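Local coordinates for outer membrane protein assembly factor BamA (Haemophilus ducreyi, PDB 4K3C) that probably forms part of the complex that assembles and inserts beta-barrel proteins into the bacterial outer membrane, at residues A[273-278]-A[297-302]; A[283-288]-A[383-388]. All blocks are in the same frame, centred on the assembly; numbering follows the deposited sequence.

How the contacts relate
This chain lacks POTRA domains 1-3, and both contacts lie in the extracellular loops of its Omp85 beta-barrel domain, with centres about 13 Å apart. Contact 1 stays within the connection between strands 260-274 and 303-317, bringing its two ends together; contact 2 ties helix 280-288 of the same connection to the long loop following strand 366-378. Contact 1 is partly exposed, with an apolar-and-aromatic inner side and an arginine-rich outer rim; contact 2 is buried around a tyrosine and has a single hydrogen bond between its segments, where contact 1 has only a weak one. They meet where Leu273 packs on Tyr387, Val276 on Phe386 and Tyr300 on Glu283, and Arg278 is salt-bridged to Glu283.

Contact 1: A[273-278]-A[297-302]; sequences LRNVER and NSHYDR
Two first torsions bring Arg278 and Tyr300 together: Arg278 CG is anti to its backbone N (chi1 -175°), while Tyr300 CG is anti to its carbonyl carbon (chi1 -56°). The extended arginine chain crosses the phenol at about a right angle. Its CB lies 4.0 Å from the centroid of the Tyr300 ring, 26° off the normal, a CH-pi contact over one face. Further out, Arg278 CG reaches the phenol end, 3.3 Å from Tyr300 OH. Val276 comes from another direction, at the ring edge, with CG1 3.4 Å from Tyr300 CD2. The Arg278 guanidinium is turned steeply to the ring, and its NH2 forms a salt bridge with Glu283 of helix 280-288.

A second CH-pi contact lies one residue earlier on both segments, here through a backbone atom: Glu277 CA sits 3.7 Å from the centroid of the His299 ring, over its face. The backbone link is slight, a weak hydrogen bond from Tyr300 N to Val276 O at 3.5 Å, and His299 CA-H also points at that carbonyl. At the exposed end Arg274 and Arg302 run side by side in the same direction, two like charges with no hydrogen bond between them; how near they really come is doubtful at this resolution. The whole closes the base of a long, helix-bearing loop between neighbouring antiparallel strands of the Omp85 barrel, corresponding to extracellular loop 4 of BamA.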
ATOM      1  N   LEU A 273     -19.095 -23.372  -7.846  1.00 48.58           N
ATOM      2  CA  LEU A 273     -18.872 -23.249  -9.285  1.00 44.31           C
ATOM      3  C   LEU A 273     -19.946 -23.939 -10.120  1.00 56.02           C
ATOM      4  O   LEU A 273     -20.342 -25.067  -9.837  1.00 61.13           O
ATOM      5  CB  LEU A 273     -17.469 -23.732  -9.669  1.00 39.34           C
ATOM      6  CG  LEU A 273     -16.327 -22.775  -9.281  1.00 42.45           C
ATOM      7  CD1 LEU A 273     -15.927 -22.898  -7.814  1.00 38.79           C
ATOM      8  CD2 LEU A 273     -15.108 -22.931 -10.200  1.00 45.95           C
ATOM      9  N   ARG A 274     -20.421 -23.227 -11.142  1.00 63.74           N
ATOM     10  CA  ARG A 274     -21.431 -23.720 -12.078  1.00 59.03           C
ATOM     11  C   ARG A 274     -20.882 -23.502 -13.496  1.00 62.98           C
ATOM     12  O   ARG A 274     -19.862 -22.810 -13.664  1.00 47.83           O
ATOM     13  CB  ARG A 274     -22.753 -22.970 -11.876  1.00 54.83           C
ATOM     14  CG  ARG A 274     -22.778 -21.536 -12.432  1.00 70.56           C
ATOM     15  CD  ARG A 274     -23.711 -20.605 -11.647  1.00 85.03           C
ATOM     16  NE  ARG A 274     -25.081 -21.112 -11.583  1.00106.40           N
ATOM     17  CZ  ARG A 274     -25.968 -20.777 -10.645  1.00116.22           C
ATOM     18  NH1 ARG A 274     -25.632 -19.929  -9.674  1.00112.47           N
ATOM     19  NH2 ARG A 274     -27.194 -21.295 -10.677  1.00117.94           N
ATOM     20  N   ASN A 275     -21.558 -24.064 -14.502  1.00 74.22           N
ATOM     21  CA  ASN A 275     -21.023 -24.101 -15.860  1.00 74.15           C
ATOM     22  C   ASN A 275     -19.835 -25.049 -15.746  1.00 79.65           C
ATOM     23  O   ASN A 275     -20.011 -26.202 -15.339  1.00 74.24           O
ATOM     24  CB  ASN A 275     -20.653 -22.678 -16.353  1.00126.68           C
ATOM     25  CG  ASN A 275     -20.094 -22.638 -17.776  1.00128.89           C
ATOM     26  OD1 ASN A 275     -19.415 -23.559 -18.225  1.00132.01           O
ATOM     27  ND2 ASN A 275     -20.350 -21.535 -18.475  1.00126.62           N
ATOM     28  N   VAL A 276     -18.631 -24.550 -16.030  1.00 83.27           N
ATOM     29  CA  VAL A 276     -17.411 -25.365 -16.085  1.00 68.48           C
ATOM     30  C   VAL A 276     -17.562 -26.457 -17.127  1.00 65.08           C
ATOM     31  O   VAL A 276     -18.040 -27.553 -16.812  1.00 57.56           O
ATOM     32  CB  VAL A 276     -17.062 -26.017 -14.745  1.00 63.07           C
ATOM     33  CG1 VAL A 276     -15.617 -26.454 -14.769  1.00 72.10           C
ATOM     34  CG2 VAL A 276     -17.292 -25.050 -13.600  1.00 65.81           C
ATOM     35  N   GLU A 277     -17.134 -26.165 -18.355  1.00 68.65           N
ATOM     36  CA  GLU A 277     -17.523 -26.983 -19.505  1.00 72.15           C
ATOM     37  C   GLU A 277     -16.707 -28.244 -19.685  1.00 67.90           C
ATOM     38  O   GLU A 277     -16.738 -28.860 -20.747  1.00 81.56           O
ATOM     39  CB  GLU A 277     -17.586 -26.163 -20.806  1.00 78.99           C
ATOM     40  CG  GLU A 277     -16.275 -25.972 -21.548  1.00 78.21           C
ATOM     41  CD  GLU A 277     -16.366 -26.457 -22.985  1.00 75.56           C
ATOM     42  OE1 GLU A 277     -16.759 -27.626 -23.192  1.00 63.55           O
ATOM     43  OE2 GLU A 277     -16.052 -25.668 -23.905  1.00 82.72           O
ATOM     44  N   ARG A 278     -16.000 -28.631 -18.630  1.00 56.03           N
ATOM     45  CA  ARG A 278     -15.332 -29.931 -18.566  1.00 61.47           C
ATOM     46  C   ARG A 278     -14.151 -30.074 -19.515  1.00 58.06           C
ATOM     47  O   ARG A 278     -14.303 -30.488 -20.663  1.00 56.75           O
ATOM     48  CB  ARG A 278     -16.322 -31.091 -18.752  1.00 69.83           C
ATOM     49  CG  ARG A 278     -15.698 -32.466 -18.584  1.00 72.29           C
ATOM     50  CD  ARG A 278     -16.735 -33.583 -18.632  1.00 70.61           C
ATOM     51  NE  ARG A 278     -16.123 -34.872 -18.325  1.00 70.42           N
ATOM     52  CZ  ARG A 278     -16.320 -35.986 -19.021  1.00 70.79           C
ATOM     53  NH1 ARG A 278     -17.130 -35.991 -20.070  1.00 78.35           N
ATOM     54  NH2 ARG A 278     -15.705 -37.101 -18.661  1.00 66.80           N
ATOM     55  N   ASN A 297     -23.123 -36.339 -19.967  1.00116.17           N
ATOM     56  CA  ASN A 297     -23.102 -34.952 -19.529  1.00102.49           C
ATOM     57  C   ASN A 297     -21.785 -34.293 -19.914  1.00 89.36           C
ATOM     58  O   ASN A 297     -20.709 -34.752 -19.524  1.00 82.27           O
ATOM     59  CB  ASN A 297     -23.294 -34.849 -18.008  1.00102.01           C
ATOM     60  CG  ASN A 297     -24.656 -35.358 -17.540  1.00109.40           C
ATOM     61  OD1 ASN A 297     -25.486 -35.806 -18.337  1.00112.80           O
ATOM     62  ND2 ASN A 297     -24.882 -35.299 -16.231  1.00110.10           N
ATOM     63  N   SER A 298     -21.867 -33.233 -20.710  1.00 89.69           N
ATOM     64  CA  SER A 298     -20.779 -32.272 -20.749  1.00 89.87           C
ATOM     65  C   SER A 298     -20.991 -31.479 -19.475  1.00 88.32           C
ATOM     66  O   SER A 298     -22.072 -31.555 -18.882  1.00 99.44           O
ATOM     67  CB  SER A 298     -20.865 -31.361 -21.973  1.00 88.19           C
ATOM     68  OG  SER A 298     -22.010 -30.529 -21.926  1.00 88.52           O
ATOM     69  N   HIS A 299     -19.969 -30.751 -19.037  1.00 72.61           N
ATOM     70  CA  HIS A 299     -20.047 -29.973 -17.792  1.00 64.95           C
ATOM     71  C   HIS A 299     -20.127 -30.829 -16.523  1.00 71.50           C
ATOM     72  O   HIS A 299     -20.492 -32.006 -16.569  1.00 79.02           O
ATOM     73  CB  HIS A 299     -21.196 -28.965 -17.846  1.00 59.52           C
ATOM     74  CG  HIS A 299     -21.173 -28.099 -19.069  1.00 73.71           C
ATOM     75  ND1 HIS A 299     -21.463 -28.578 -20.330  1.00 84.60           N
ATOM     76  CD2 HIS A 299     -20.885 -26.784 -19.226  1.00 69.10           C
ATOM     77  CE1 HIS A 299     -21.356 -27.597 -21.209  1.00 81.26           C
ATOM     78  NE2 HIS A 299     -21.004 -26.498 -20.565  1.00 70.92           N
ATOM     79  N   TYR A 300     -19.767 -30.239 -15.389  1.00 70.08           N
ATOM     80  CA  TYR A 300     -19.737 -30.988 -14.140  1.00 71.65           C
ATOM     81  C   TYR A 300     -20.940 -30.711 -13.266  1.00 76.30           C
ATOM     82  O   TYR A 300     -21.467 -29.600 -13.256  1.00 72.22           O
ATOM     83  CB  TYR A 300     -18.490 -30.636 -13.340  1.00 71.43           C
ATOM     84  CG  TYR A 300     -17.207 -30.848 -14.085  1.00 72.10           C
ATOM     85  CD1 TYR A 300     -16.699 -32.126 -14.286  1.00 73.28           C
ATOM     86  CD2 TYR A 300     -16.498 -29.776 -14.585  1.00 72.44           C
ATOM     87  CE1 TYR A 300     -15.520 -32.324 -14.979  1.00 65.25           C
ATOM     88  CE2 TYR A 300     -15.323 -29.962 -15.262  1.00 64.83           C
ATOM     89  CZ  TYR A 300     -14.845 -31.234 -15.458  1.00 60.84           C
ATOM     90  OH  TYR A 300     -13.679 -31.401 -16.140  1.00 60.43           O
ATOM     91  N   ASP A 301     -21.365 -31.728 -12.522  1.00 90.80           N
ATOM     92  CA  ASP A 301     -22.301 -31.506 -11.430  1.00 94.59           C
ATOM     93  C   ASP A 301     -21.580 -30.555 -10.491  1.00 89.29           C
ATOM     94  O   ASP A 301     -20.477 -30.853 -10.029  1.00 93.90           O
ATOM     95  CB  ASP A 301     -22.644 -32.817 -10.712  1.00103.43           C
ATOM     96  CG  ASP A 301     -23.263 -33.854 -11.639  1.00114.58           C
ATOM     97  OD1 ASP A 301     -23.791 -33.466 -12.703  1.00118.82           O
ATOM     98  OD2 ASP A 301     -23.222 -35.058 -11.301  1.00117.86           O
ATOM     99  N   ARG A 302     -22.198 -29.408 -10.239  1.00 79.61           N
ATOM    100  CA  ARG A 302     -21.561 -28.291  -9.552  1.00 75.89           C
ATOM    101  C   ARG A 302     -20.653 -28.650  -8.365  1.00 70.48           C
ATOM    102  O   ARG A 302     -20.846 -29.654  -7.683  1.00 64.58           O
ATOM    103  CB  ARG A 302     -22.606 -27.239  -9.169  1.00 88.03           C
ATOM    104  CG  ARG A 302     -23.469 -26.797 -10.352  1.00 98.79           C
ATOM    105  CD  ARG A 302     -24.320 -25.570 -10.024  1.00107.92           C
ATOM    106  NE  ARG A 302     -25.308 -25.813  -8.974  1.00115.77           N
ATOM    107  CZ  ARG A 302     -26.300 -24.979  -8.677  1.00118.84           C
ATOM    108  NH1 ARG A 302     -27.157 -25.277  -7.705  1.00116.43           N
ATOM    109  NH2 ARG A 302     -26.441 -23.848  -9.356  1.00118.57           N
TER

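Contact 2: A[283-288]-A[383-388]; sequences EKYVNS and EVPFYQ
The Tyr285 ring is the apolar centre, packed against Pro385 and Phe386, which both lie on the same side of its plane. Tyr285 CG is anti to the backbone N (chi1 169°), and the ring projects from the helix into the bend of 383-388. Pro385 CA stands over the face of the ring, 3.7 Å from the Tyr285 centroid, which makes this a CH-pi contact. Pro385 CB continues the cover toward the phenol end, 3.9 Å from Tyr285 CZ. Phe386 lies toward the CD2 rim, its own CD2 3.4 Å from Tyr285 CD2. The ring planes are steeply inclined, at 78°, with centroids 5.6 Å apart; the pair is oblique, neither a stack nor a T-shaped pair.

Counted along the barrel, the 383-388 segment belongs to extracellular loop 6, the long loop that carries the family's RGF-type motif further on, and the helix to loop 4; the contact therefore joins two loops of the dome that caps BamA. Phe386 also packs on Ile303 and Tyr387 on Ser305, both of strand 303-317, which brings the barrel rim into this layer.

Toward the rim of the ring the partners turn polar. Glu383 O lies near the ring plane, 3.5 Å from Tyr285 CD1, and the Tyr285 hydroxyl is hydrogen-bonded to Asn344. At the helix end Ser288 OG accepts a hydrogen bond from Glu383 N at 2.9 Å, with an N-H...O angle of 157°. The carboxylate of Glu383 brings OE1 within 3.7 Å of Lys284 CG, but its OE2 forms a salt bridge with Lys468, while Lys284 NZ remains 6.7 Å from Glu383 OE1.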
ATOM      1  N   GLU A 283     -10.586 -31.711 -14.990  1.00 50.88           N
ATOM      2  CA  GLU A 283     -11.147 -33.007 -14.598  1.00 67.23           C
ATOM      3  C   GLU A 283     -10.288 -33.655 -13.518  1.00 68.95           C
ATOM      4  O   GLU A 283     -10.795 -34.234 -12.539  1.00 58.41           O
ATOM      5  CB  GLU A 283     -11.247 -33.940 -15.812  1.00 62.47           C
ATOM      6  CG  GLU A 283     -12.663 -34.150 -16.320  1.00 60.32           C
ATOM      7  CD  GLU A 283     -13.062 -35.586 -16.274  1.00 68.28           C
ATOM      8  OE1 GLU A 283     -12.495 -36.306 -15.430  1.00 75.34           O
ATOM      9  OE2 GLU A 283     -13.921 -36.006 -17.077  1.00 73.22           O
ATOM     10  N   LYS A 284      -8.981 -33.525 -13.708  1.00 65.46           N
ATOM     11  CA  LYS A 284      -7.997 -34.079 -12.804  1.00 64.47           C
ATOM     12  C   LYS A 284      -8.235 -33.539 -11.406  1.00 63.25           C
ATOM     13  O   LYS A 284      -8.010 -34.240 -10.424  1.00 61.44           O
ATOM     14  CB  LYS A 284      -6.612 -33.701 -13.301  1.00 64.20           C
ATOM     15  CG  LYS A 284      -5.531 -34.627 -12.871  1.00 69.62           C
ATOM     16  CD  LYS A 284      -4.365 -34.502 -13.821  1.00 68.94           C
ATOM     17  CE  LYS A 284      -4.775 -34.847 -15.235  1.00 71.02           C
ATOM     18  NZ  LYS A 284      -3.585 -34.930 -16.129  1.00 76.11           N
ATOM     19  N   TYR A 285      -8.703 -32.292 -11.338  1.00 62.37           N
ATOM     20  CA  TYR A 285      -9.063 -31.651 -10.073  1.00 58.88           C
ATOM     21  C   TYR A 285     -10.407 -32.124  -9.559  1.00 59.91           C
ATOM     22  O   TYR A 285     -10.585 -32.364  -8.366  1.00 60.39           O
ATOM     23  CB  TYR A 285      -9.159 -30.137 -10.224  1.00 52.56           C
ATOM     24  CG  TYR A 285      -9.795 -29.504  -9.010  1.00 52.44           C
ATOM     25  CD1 TYR A 285      -9.174 -29.581  -7.769  1.00 52.78           C
ATOM     26  CD2 TYR A 285     -11.020 -28.857  -9.089  1.00 57.46           C
ATOM     27  CE1 TYR A 285      -9.736 -29.012  -6.647  1.00 54.85           C
ATOM     28  CE2 TYR A 285     -11.598 -28.286  -7.959  1.00 59.52           C
ATOM     29  CZ  TYR A 285     -10.944 -28.370  -6.741  1.00 56.37           C
ATOM     30  OH  TYR A 285     -11.483 -27.814  -5.611  1.00 52.87           O
ATOM     31  N   VAL A 286     -11.363 -32.190 -10.472  1.00 61.18           N
ATOM     32  CA  VAL A 286     -12.698 -32.628 -10.145  1.00 63.06           C
ATOM     33  C   VAL A 286     -12.607 -34.024  -9.551  1.00 70.94           C
ATOM     34  O   VAL A 286     -13.175 -34.290  -8.489  1.00 74.10           O
ATOM     35  CB  VAL A 286     -13.590 -32.619 -11.391  1.00 62.59           C
ATOM     36  CG1 VAL A 286     -14.811 -33.527 -11.201  1.00 66.75           C
ATOM     37  CG2 VAL A 286     -14.000 -31.195 -11.724  1.00 54.55           C
ATOM     38  N   ASN A 287     -11.866 -34.904 -10.221  1.00 69.90           N
ATOM     39  CA  ASN A 287     -11.693 -36.257  -9.712  1.00 65.67           C
ATOM     40  C   ASN A 287     -10.894 -36.263  -8.421  1.00 76.71           C
ATOM     41  O   ASN A 287     -11.227 -37.003  -7.496  1.00 80.92           O
ATOM     42  CB  ASN A 287     -11.042 -37.165 -10.749  1.00 55.74           C
ATOM     43  CG  ASN A 287     -12.043 -37.793 -11.675  1.00 65.82           C
ATOM     44  OD1 ASN A 287     -12.126 -37.437 -12.844  1.00 76.51           O
ATOM     45  ND2 ASN A 287     -12.805 -38.747 -11.164  1.00 75.00           N
ATOM     46  N   SER A 288      -9.858 -35.424  -8.352  1.00 75.62           N
ATOM     47  CA  SER A 288      -9.017 -35.330  -7.160  1.00 68.63           C
ATOM     48  C   SER A 288      -9.871 -35.142  -5.909  1.00 68.38           C
ATOM     49  O   SER A 288      -9.562 -35.679  -4.843  1.00 73.74           O
ATOM     50  CB  SER A 288      -8.031 -34.175  -7.294  1.00 66.54           C
ATOM     51  OG  SER A 288      -7.917 -33.459  -6.078  1.00 69.80           O
ATOM     52  N   GLU A 383      -5.413 -31.946  -6.339  1.00 48.03           N
ATOM     53  CA  GLU A 383      -4.904 -31.016  -7.335  1.00 54.60           C
ATOM     54  C   GLU A 383      -5.197 -29.571  -6.920  1.00 50.95           C
ATOM     55  O   GLU A 383      -6.114 -29.309  -6.156  1.00 44.20           O
ATOM     56  CB  GLU A 383      -5.500 -31.321  -8.713  1.00 58.81           C
ATOM     57  CG  GLU A 383      -4.457 -31.616  -9.776  1.00 62.44           C
ATOM     58  CD  GLU A 383      -3.612 -32.827  -9.430  1.00 63.66           C
ATOM     59  OE1 GLU A 383      -4.156 -33.945  -9.496  1.00 64.66           O
ATOM     60  OE2 GLU A 383      -2.416 -32.664  -9.088  1.00 61.56           O
ATOM     61  N   VAL A 384      -4.404 -28.632  -7.415  1.00 59.93           N
ATOM     62  CA  VAL A 384      -4.700 -27.225  -7.177  1.00 55.70           C
ATOM     63  C   VAL A 384      -6.038 -26.884  -7.829  1.00 47.04           C
ATOM     64  O   VAL A 384      -6.289 -27.246  -8.976  1.00 54.18           O
ATOM     65  CB  VAL A 384      -3.583 -26.306  -7.726  1.00 56.00           C
ATOM     66  CG1 VAL A 384      -4.047 -24.875  -7.716  1.00 32.36           C
ATOM     67  CG2 VAL A 384      -2.282 -26.471  -6.912  1.00 33.59           C
ATOM     68  N   PRO A 385      -6.915 -26.211  -7.093  1.00 40.52           N
ATOM     69  CA  PRO A 385      -8.226 -25.883  -7.657  1.00 49.14           C
ATOM     70  C   PRO A 385      -8.066 -25.054  -8.926  1.00 49.46           C
ATOM     71  O   PRO A 385      -7.502 -23.971  -8.826  1.00 46.69           O
ATOM     72  CB  PRO A 385      -8.868 -25.019  -6.568  1.00 47.80           C
ATOM     73  CG  PRO A 385      -8.180 -25.367  -5.322  1.00 36.55           C
ATOM     74  CD  PRO A 385      -6.776 -25.774  -5.696  1.00 43.51           C
ATOM     75  N   PHE A 386      -8.571 -25.535 -10.066  1.00 49.84           N
ATOM     76  CA  PHE A 386      -8.308 -24.926 -11.381  1.00 50.87           C
ATOM     77  C   PHE A 386      -8.620 -23.441 -11.511  1.00 44.81           C
ATOM     78  O   PHE A 386      -8.063 -22.748 -12.367  1.00 40.24           O
ATOM     79  CB  PHE A 386      -9.027 -25.686 -12.497  1.00 55.37           C
ATOM     80  CG  PHE A 386     -10.531 -25.730 -12.350  1.00 52.86           C
ATOM     81  CD1 PHE A 386     -11.325 -24.677 -12.775  1.00 40.17           C
ATOM     82  CD2 PHE A 386     -11.151 -26.855 -11.824  1.00 61.20           C
ATOM     83  CE1 PHE A 386     -12.705 -24.742 -12.657  1.00 45.67           C
ATOM     84  CE2 PHE A 386     -12.540 -26.923 -11.698  1.00 54.80           C
ATOM     85  CZ  PHE A 386     -13.315 -25.869 -12.113  1.00 42.89           C
ATOM     86  N   TYR A 387      -9.516 -22.955 -10.672  1.00 32.44           N
ATOM     87  CA  TYR A 387      -9.894 -21.551 -10.714  1.00 40.00           C
ATOM     88  C   TYR A 387      -8.938 -20.697  -9.915  1.00 38.23           C
ATOM     89  O   TYR A 387      -9.171 -19.510  -9.726  1.00 42.76           O
ATOM     90  CB  TYR A 387     -11.319 -21.365 -10.187  1.00 45.82           C
ATOM     91  CG  TYR A 387     -11.612 -22.000  -8.835  1.00 40.49           C
ATOM     92  CD1 TYR A 387     -12.057 -23.313  -8.737  1.00 41.25           C
ATOM     93  CD2 TYR A 387     -11.467 -21.277  -7.663  1.00 32.80           C
ATOM     94  CE1 TYR A 387     -12.341 -23.882  -7.510  1.00 46.60           C
ATOM     95  CE2 TYR A 387     -11.749 -21.833  -6.432  1.00 38.10           C
ATOM     96  CZ  TYR A 387     -12.193 -23.132  -6.355  1.00 49.15           C
ATOM     97  OH  TYR A 387     -12.484 -23.685  -5.122  1.00 50.48           O
ATOM     98  N   GLN A 388      -7.874 -21.325  -9.430  1.00 44.00           N
ATOM     99  CA  GLN A 388      -6.880 -20.682  -8.591  1.00 42.76           C
ATOM    100  C   GLN A 388      -5.560 -20.648  -9.356  1.00 51.27           C
ATOM    101  O   GLN A 388      -4.497 -20.457  -8.771  1.00 56.11           O
ATOM    102  CB  GLN A 388      -6.703 -21.499  -7.313  1.00 44.01           C
ATOM    103  CG  GLN A 388      -6.347 -20.695  -6.094  1.00 58.76           C
ATOM    104  CD  GLN A 388      -7.560 -20.048  -5.458  1.00 66.01           C
ATOM    105  OE1 GLN A 388      -8.681 -20.206  -5.935  1.00 60.64           O
ATOM    106  NE2 GLN A 388      -7.339 -19.317  -4.371  1.00 75.95           N
TER